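Local coordinates for protein thermosome subunit (Methanococcoides burtonii, PDB 3AQ1) that probably binds and hydrolyses ATP to assist the folding of other proteins, as a group II chaperonin of the TCP-1 family, at residues A82-C85 and R86-E90; K225-R228 and E229-E232; T331-V334 and V335-L338. All coordinates share one frame; numbering follows the deposited sequence.

Contact 1: A82-C85 and R86-E90; sequences AEKC and REILE
K84 sends CG opposite its backbone N (chi1 -167°) and then bends at chi2 (56°), while E87, three residues on, sets CG opposite its carbonyl carbon, beside the backbone N, and runs extended from there; together these torsions bring the lysine ammonium to the glutamate carboxylate. The lysine slants across the glutamate, and NZ of K84 forms a salt bridge with OE1 of E87 at 3.1 Å. The ammonium arrives from above the carboxylate plane, 60° out of it, which suggests that charge attraction counts for more than direction. Further back, CD of K84 lies 3.9 Å from E87 OE2, which sets the aliphatic part of the lysine beside the second carboxylate oxygen. With an alanine at this position the E87 carboxylate is likely to lose this cationic mate, and L373 and Y376 of helix 364-378 the aliphatic chain that touches them. Under the pair, the backbone carries two sound bonds, I88 N to K84 O at 3.2 Å and L89 N to C85 O at 2.8 Å; the bonds from R86 and E87 to the preceding turn are weak. I88 faces helix 364-378 through L369 and R372, whereas A82 and L89 meet helix 449-467. The arrangement is an i to i+3 salt bridge on an alpha helix, in the helical bundle of what is, by family, probably the equatorial domain.

Contact 2: K225-R228 and E229-E232; sequences KMMR and EMAE
M227 O accepts a backbone hydrogen bond from A231 N at 3.0 Å, nearly straight at the hydrogen (169°). One residue on, R228 O takes E232 N at 2.7 Å. These two i to i+4 bonds satisfy the carbonyls of M227 and R228. Just before them, R228 N donates to K225 O at 3.0 Å, an i to i+3 bond in the first residues after the unmodelled 200-224. As in relatives, helix 226-235 probably belongs to the apical domain, and 200-224 probably corresponds to much of the helical protrusion of group II chaperonins. The guanidinium of R228 finds its strongest polar partner outside this turn: NE is hydrogen-bonded to OH of Y255. The side-chain contact is apolar. M227 and M230 flank each other, both bent at chi2 and chi3, with SD of M227 3.8 Å from CB of M230 and 4.0 Å from M230 SD. M227 rests on A252 of helix 250-258 and on F199 and D249, M230 on V197 and L287 of nearby loops. A231 also meets helix 250-258, at A252 and Y255, so this helix packs beside helix 226-235, whose last residues lead towards strand 241-244 of the mixed sheet.

Contact 3: T331-V334 and V335-L338; sequences TEHV and VDSL
V334 and L338 meet flank to flank across one helical turn, with V334 CG1 3.8 Å from L338 CD1. The valine holds CG1 opposite its backbone N (chi1 172°), whereas the leucine puts CG opposite its carbonyl carbon (chi1 -69°); these choices turn the two methyls to one another, and both side chains also touch Y120. Beneath them, L338 N donates to V334 O at 3.0 Å. One turn earlier V335 N reaches T331 O at 3.3 Å. This is the N-terminus of helix 332-355, which follows strand 323-329 and by family probably belongs to the intermediate domain. T331 is its N-cap: OG1 accepts V334 N at 3.0 Å, closing an ST motif at the first turn. On another side of the helix the H333 ring and the D336 carboxylate cross at about a right angle, their planes 85° apart. D336 OD2 approaches the ring obliquely, 4.1 Å from H333 ND1, which is proximity and not a bond. D336 OD1 has a long, weak ion pair with K155, and the like-charged E332 is near on the helix surface. S337 OG makes a weak bond of 3.5 Å to H333 O.

The three contacts follow one another along the chain and none touches another. Contacts 1 and 2 are the most widely separated, with centres 66 Å apart and nearest atoms about 53 Å apart; they lie on opposite sides of the chain's centre. Contact 3 is roughly equidistant from both, its centre 42 Å from contact 1 and 44 Å from contact 2, but off the line joining them. In this open-state monomer, contact 1 sits in the probable equatorial domain, contact 2 in the probable apical domain beside helix 250-258, and contact 3 in the probable intermediate domain, where strand 323-329 gives way to helix 332-355. Each is a local contact along one helix.

Contact 1: A82-C85 and R86-E90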
loop_
_atom_site.group_PDB
_atom_site.type_symbol
_atom_site.label_atom_id
_atom_site.label_comp_id
_atom_site.label_asym_id
_atom_site.label_seq_id
_atom_site.Cartn_x
_atom_site.Cartn_y
_atom_site.Cartn_z
ATOM N N ALA A 82 4.555 -2.138 -26.391
ATOM C CA ALA A 82 4.288 -2.164 -24.955
ATOM C C ALA A 82 4.913 -3.375 -24.289
ATOM O O ALA A 82 5.448 -3.285 -23.187
ATOM C CB ALA A 82 2.806 -2.146 -24.690
ATOM N N GLU A 83 4.836 -4.513 -24.959
ATOM C CA GLU A 83 5.375 -5.746 -24.407
ATOM C C GLU A 83 6.905 -5.718 -24.393
ATOM O O GLU A 83 7.546 -6.206 -23.453
ATOM C CB GLU A 83 4.821 -6.954 -25.171
ATOM C CG GLU A 83 3.322 -7.165 -24.932
ATOM C CD GLU A 83 2.646 -8.028 -25.989
ATOM O OE1 GLU A 83 3.288 -8.327 -27.023
ATOM O OE2 GLU A 83 1.464 -8.393 -25.782
ATOM N N LYS A 84 7.485 -5.120 -25.429
ATOM C CA LYS A 84 8.930 -4.930 -25.481
ATOM C C LYS A 84 9.433 -3.934 -24.426
ATOM O O LYS A 84 10.595 -3.972 -24.048
ATOM C CB LYS A 84 9.352 -4.480 -26.874
ATOM C CG LYS A 84 10.842 -4.558 -27.107
ATOM C CD LYS A 84 11.377 -5.967 -26.850
ATOM C CE LYS A 84 12.893 -6.033 -27.060
ATOM N NZ LYS A 84 13.530 -7.165 -26.327
ATOM N N CYS A 85 8.567 -3.037 -23.957
ATOM C CA CYS A 85 8.948 -2.104 -22.895
ATOM C C CYS A 85 9.039 -2.838 -21.567
ATOM O O CYS A 85 9.882 -2.522 -20.733
ATOM C CB CYS A 85 7.959 -0.934 -22.779
ATOM S SG CYS A 85 8.153 0.367 -24.041
ATOM N N ARG A 86 8.162 -3.820 -21.382
ATOM C CA ARG A 86 8.129 -4.608 -20.157
ATOM C C ARG A 86 9.448 -5.347 -19.989
ATOM O O ARG A 86 10.000 -5.392 -18.891
ATOM C CB ARG A 86 6.958 -5.588 -20.198
ATOM C CG ARG A 86 6.748 -6.434 -18.949
ATOM C CD ARG A 86 5.589 -7.396 -19.205
ATOM N NE ARG A 86 5.260 -8.255 -18.069
ATOM C CZ ARG A 86 4.301 -9.180 -18.089
ATOM N NH1 ARG A 86 3.581 -9.364 -19.189
ATOM N NH2 ARG A 86 4.061 -9.925 -17.015
ATOM N N GLU A 87 9.957 -5.907 -21.087
ATOM C CA GLU A 87 11.245 -6.601 -21.083
ATOM C C GLU A 87 12.382 -5.641 -20.791
ATOM O O GLU A 87 13.250 -5.919 -19.971
ATOM C CB GLU A 87 11.523 -7.257 -22.431
ATOM C CG GLU A 87 10.579 -8.365 -22.838
ATOM C CD GLU A 87 10.978 -8.945 -24.180
ATOM O OE1 GLU A 87 12.198 -9.158 -24.377
ATOM O OE2 GLU A 87 10.085 -9.166 -25.033
ATOM N N ILE A 88 12.389 -4.517 -21.493
ATOM C CA ILE A 88 13.429 -3.524 -21.290
ATOM C C ILE A 88 13.440 -2.978 -19.859
ATOM O O ILE A 88 14.506 -2.727 -19.299
ATOM C CB ILE A 88 13.295 -2.364 -22.278
ATOM C CG1 ILE A 88 13.448 -2.875 -23.709
ATOM C CG2 ILE A 88 14.342 -1.307 -21.988
ATOM C CD1 ILE A 88 13.433 -1.773 -24.742
ATOM N N LEU A 89 12.260 -2.798 -19.269
ATOM C CA LEU A 89 12.175 -2.319 -17.895
ATOM C C LEU A 89 12.824 -3.288 -16.921
ATOM O O LEU A 89 13.649 -2.884 -16.105
ATOM C CB LEU A 89 10.727 -2.070 -17.483
ATOM C CG LEU A 89 10.156 -0.700 -17.848
ATOM C CD1 LEU A 89 8.636 -0.718 -17.794
ATOM C CD2 LEU A 89 10.726 0.388 -16.947
ATOM N N GLU A 90 12.456 -4.564 -17.007
ATOM C CA GLU A 90 12.990 -5.576 -16.098
ATOM C C GLU A 90 14.506 -5.608 -16.156
ATOM O O GLU A 90 15.164 -6.093 -15.239
ATOM C CB GLU A 90 12.435 -6.957 -16.425
ATOM C CG GLU A 90 11.976 -7.711 -15.199
ATOM C CD GLU A 90 10.489 -7.997 -15.231
ATOM O OE1 GLU A 90 10.001 -8.441 -16.295
ATOM O OE2 GLU A 90 9.811 -7.784 -14.201
#

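Contact 2: K225-R228 and E229-E232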
loop_
_atom_site.group_PDB
_atom_site.type_symbol
_atom_site.label_atom_id
_atom_site.label_comp_id
_atom_site.label_asym_id
_atom_site.label_seq_id
_atom_site.Cartn_x
_atom_site.Cartn_y
_atom_site.Cartn_z
ATOM N N LYS A 225 -36.123 -11.616 33.696
ATOM C CA LYS A 225 -35.351 -12.833 33.441
ATOM C C LYS A 225 -35.121 -13.044 31.945
ATOM O O LYS A 225 -34.399 -13.954 31.539
ATOM C CB LYS A 225 -36.061 -14.054 34.038
ATOM C CG LYS A 225 -35.219 -15.334 34.085
ATOM C CD LYS A 225 -35.913 -16.465 34.855
ATOM C CE LYS A 225 -34.964 -17.652 35.089
ATOM N NZ LYS A 225 -35.542 -18.743 35.951
ATOM N N MET A 226 -35.754 -12.204 31.131
ATOM C CA MET A 226 -35.558 -12.208 29.684
ATOM C C MET A 226 -34.077 -12.254 29.344
ATOM O O MET A 226 -33.653 -12.838 28.337
ATOM C CB MET A 226 -36.141 -10.922 29.089
ATOM C CG MET A 226 -37.651 -10.882 29.014
ATOM S SD MET A 226 -38.238 -12.015 27.746
ATOM C CE MET A 226 -37.330 -11.418 26.322
ATOM N N MET A 227 -33.295 -11.617 30.203
ATOM C CA MET A 227 -31.901 -11.338 29.916
ATOM C C MET A 227 -31.001 -12.495 30.344
ATOM O O MET A 227 -29.852 -12.582 29.918
ATOM C CB MET A 227 -31.499 -10.021 30.592
ATOM C CG MET A 227 -30.509 -9.162 29.825
ATOM S SD MET A 227 -30.805 -9.010 28.050
ATOM C CE MET A 227 -32.547 -8.623 28.017
ATOM N N ARG A 228 -31.525 -13.389 31.177
ATOM C CA ARG A 228 -30.787 -14.597 31.535
ATOM C C ARG A 228 -30.575 -15.442 30.285
ATOM O O ARG A 228 -29.446 -15.824 29.963
ATOM C CB ARG A 228 -31.531 -15.401 32.603
ATOM C CG ARG A 228 -30.760 -15.565 33.905
ATOM C CD ARG A 228 -31.697 -15.884 35.062
ATOM N NE ARG A 228 -31.047 -15.686 36.355
ATOM C CZ ARG A 228 -30.470 -16.654 37.063
ATOM N NH1 ARG A 228 -30.464 -17.903 36.608
ATOM N NH2 ARG A 228 -29.902 -16.374 38.230
ATOM N N GLU A 229 -31.668 -15.710 29.576
ATOM C CA GLU A 229 -31.608 -16.467 28.332
ATOM C C GLU A 229 -30.768 -15.798 27.230
ATOM O O GLU A 229 -30.120 -16.480 26.433
ATOM C CB GLU A 229 -33.016 -16.779 27.828
ATOM C CG GLU A 229 -33.774 -17.712 28.744
ATOM C CD GLU A 229 -35.132 -18.079 28.194
ATOM O OE1 GLU A 229 -35.618 -17.347 27.299
ATOM O OE2 GLU A 229 -35.708 -19.095 28.656
ATOM N N MET A 230 -30.775 -14.472 27.173
ATOM C CA MET A 230 -29.924 -13.782 26.215
ATOM C C MET A 230 -28.460 -14.021 26.566
ATOM O O MET A 230 -27.673 -14.495 25.742
ATOM C CB MET A 230 -30.226 -12.297 26.231
ATOM C CG MET A 230 -29.458 -11.475 25.221
ATOM S SD MET A 230 -30.656 -10.506 24.323
ATOM C CE MET A 230 -31.616 -11.845 23.594
ATOM N N ALA A 231 -28.099 -13.699 27.803
ATOM C CA ALA A 231 -26.735 -13.904 28.260
ATOM C C ALA A 231 -26.311 -15.374 28.138
ATOM O O ALA A 231 -25.191 -15.673 27.720
ATOM C CB ALA A 231 -26.567 -13.392 29.688
ATOM N N GLU A 232 -27.208 -16.291 28.486
ATOM C CA GLU A 232 -26.864 -17.712 28.479
ATOM C C GLU A 232 -26.449 -18.226 27.089
ATOM O O GLU A 232 -25.597 -19.111 26.969
ATOM C CB GLU A 232 -27.999 -18.557 29.060
ATOM C CG GLU A 232 -27.647 -20.020 29.192
ATOM C CD GLU A 232 -26.517 -20.256 30.179
ATOM O OE1 GLU A 232 -26.344 -19.416 31.096
ATOM O OE2 GLU A 232 -25.814 -21.287 30.040
#

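Contact 3: T331-V334 and V335-L338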
loop_
_atom_site.group_PDB
_atom_site.type_symbol
_atom_site.label_atom_id
_atom_site.label_comp_id
_atom_site.label_asym_id
_atom_site.label_seq_id
_atom_site.Cartn_x
_atom_site.Cartn_y
_atom_site.Cartn_z
ATOM N N THR A 331 2.331 15.806 20.108
ATOM C CA THR A 331 0.988 16.334 20.371
ATOM C C THR A 331 -0.100 15.570 19.622
ATOM O O THR A 331 0.182 14.730 18.778
ATOM C CB THR A 331 0.865 17.804 19.901
ATOM O OG1 THR A 331 0.767 17.846 18.468
ATOM C CG2 THR A 331 2.068 18.615 20.340
ATOM N N GLU A 332 -1.352 15.893 19.924
ATOM C CA GLU A 332 -2.480 15.418 19.138
ATOM C C GLU A 332 -2.269 15.641 17.645
ATOM O O GLU A 332 -2.468 14.733 16.841
ATOM C CB GLU A 332 -3.748 16.158 19.553
ATOM C CG GLU A 332 -4.984 15.746 18.775
ATOM C CD GLU A 332 -5.763 14.659 19.479
ATOM O OE1 GLU A 332 -5.561 14.482 20.704
ATOM O OE2 GLU A 332 -6.577 13.990 18.811
ATOM N N HIS A 333 -1.880 16.854 17.261
ATOM C CA HIS A 333 -1.839 17.177 15.835
ATOM C C HIS A 333 -0.621 16.607 15.092
ATOM O O HIS A 333 -0.712 16.284 13.906
ATOM C CB HIS A 333 -2.022 18.681 15.567
ATOM C CG HIS A 333 -2.317 18.999 14.131
ATOM N ND1 HIS A 333 -3.562 18.810 13.568
ATOM C CD2 HIS A 333 -1.522 19.464 13.136
ATOM C CE1 HIS A 333 -3.526 19.158 12.294
ATOM N NE2 HIS A 333 -2.299 19.557 12.006
ATOM N N VAL A 334 0.509 16.492 15.785
ATOM C CA VAL A 334 1.690 15.832 15.231
ATOM C C VAL A 334 1.327 14.410 14.806
ATOM O O VAL A 334 1.614 13.952 13.699
ATOM C CB VAL A 334 2.817 15.746 16.290
ATOM C CG1 VAL A 334 3.971 14.882 15.801
ATOM C CG2 VAL A 334 3.302 17.131 16.661
ATOM N N VAL A 335 0.664 13.714 15.701
ATOM C CA VAL A 335 0.359 12.322 15.477
ATOM C C VAL A 335 -0.649 12.094 14.347
ATOM O O VAL A 335 -0.636 11.034 13.724
ATOM C CB VAL A 335 -0.090 11.679 16.787
ATOM C CG1 VAL A 335 -1.478 11.101 16.653
ATOM C CG2 VAL A 335 0.933 10.664 17.230
ATOM N N ASP A 336 -1.510 13.073 14.064
ATOM C CA ASP A 336 -2.404 12.951 12.910
ATOM C C ASP A 336 -1.607 12.905 11.607
ATOM O O ASP A 336 -1.860 12.056 10.748
ATOM C CB ASP A 336 -3.433 14.081 12.854
ATOM C CG ASP A 336 -4.476 13.980 13.947
ATOM O OD1 ASP A 336 -4.759 12.855 14.417
ATOM O OD2 ASP A 336 -5.019 15.034 14.340
ATOM N N SER A 337 -0.638 13.809 11.480
ATOM C CA SER A 337 0.209 13.900 10.297
ATOM C C SER A 337 1.126 12.702 10.144
ATOM O O SER A 337 1.321 12.191 9.038
ATOM C CB SER A 337 1.063 15.172 10.348
ATOM O OG SER A 337 0.252 16.303 10.571
ATOM N N LEU A 338 1.723 12.274 11.250
ATOM C CA LEU A 338 2.541 11.069 11.224
ATOM C C LEU A 338 1.722 9.885 10.698
ATOM O O LEU A 338 2.175 9.166 9.810
ATOM C CB LEU A 338 3.123 10.769 12.605
ATOM C CG LEU A 338 4.180 11.779 13.055
ATOM C CD1 LEU A 338 4.739 11.441 14.440
ATOM C CD2 LEU A 338 5.293 11.882 12.020
#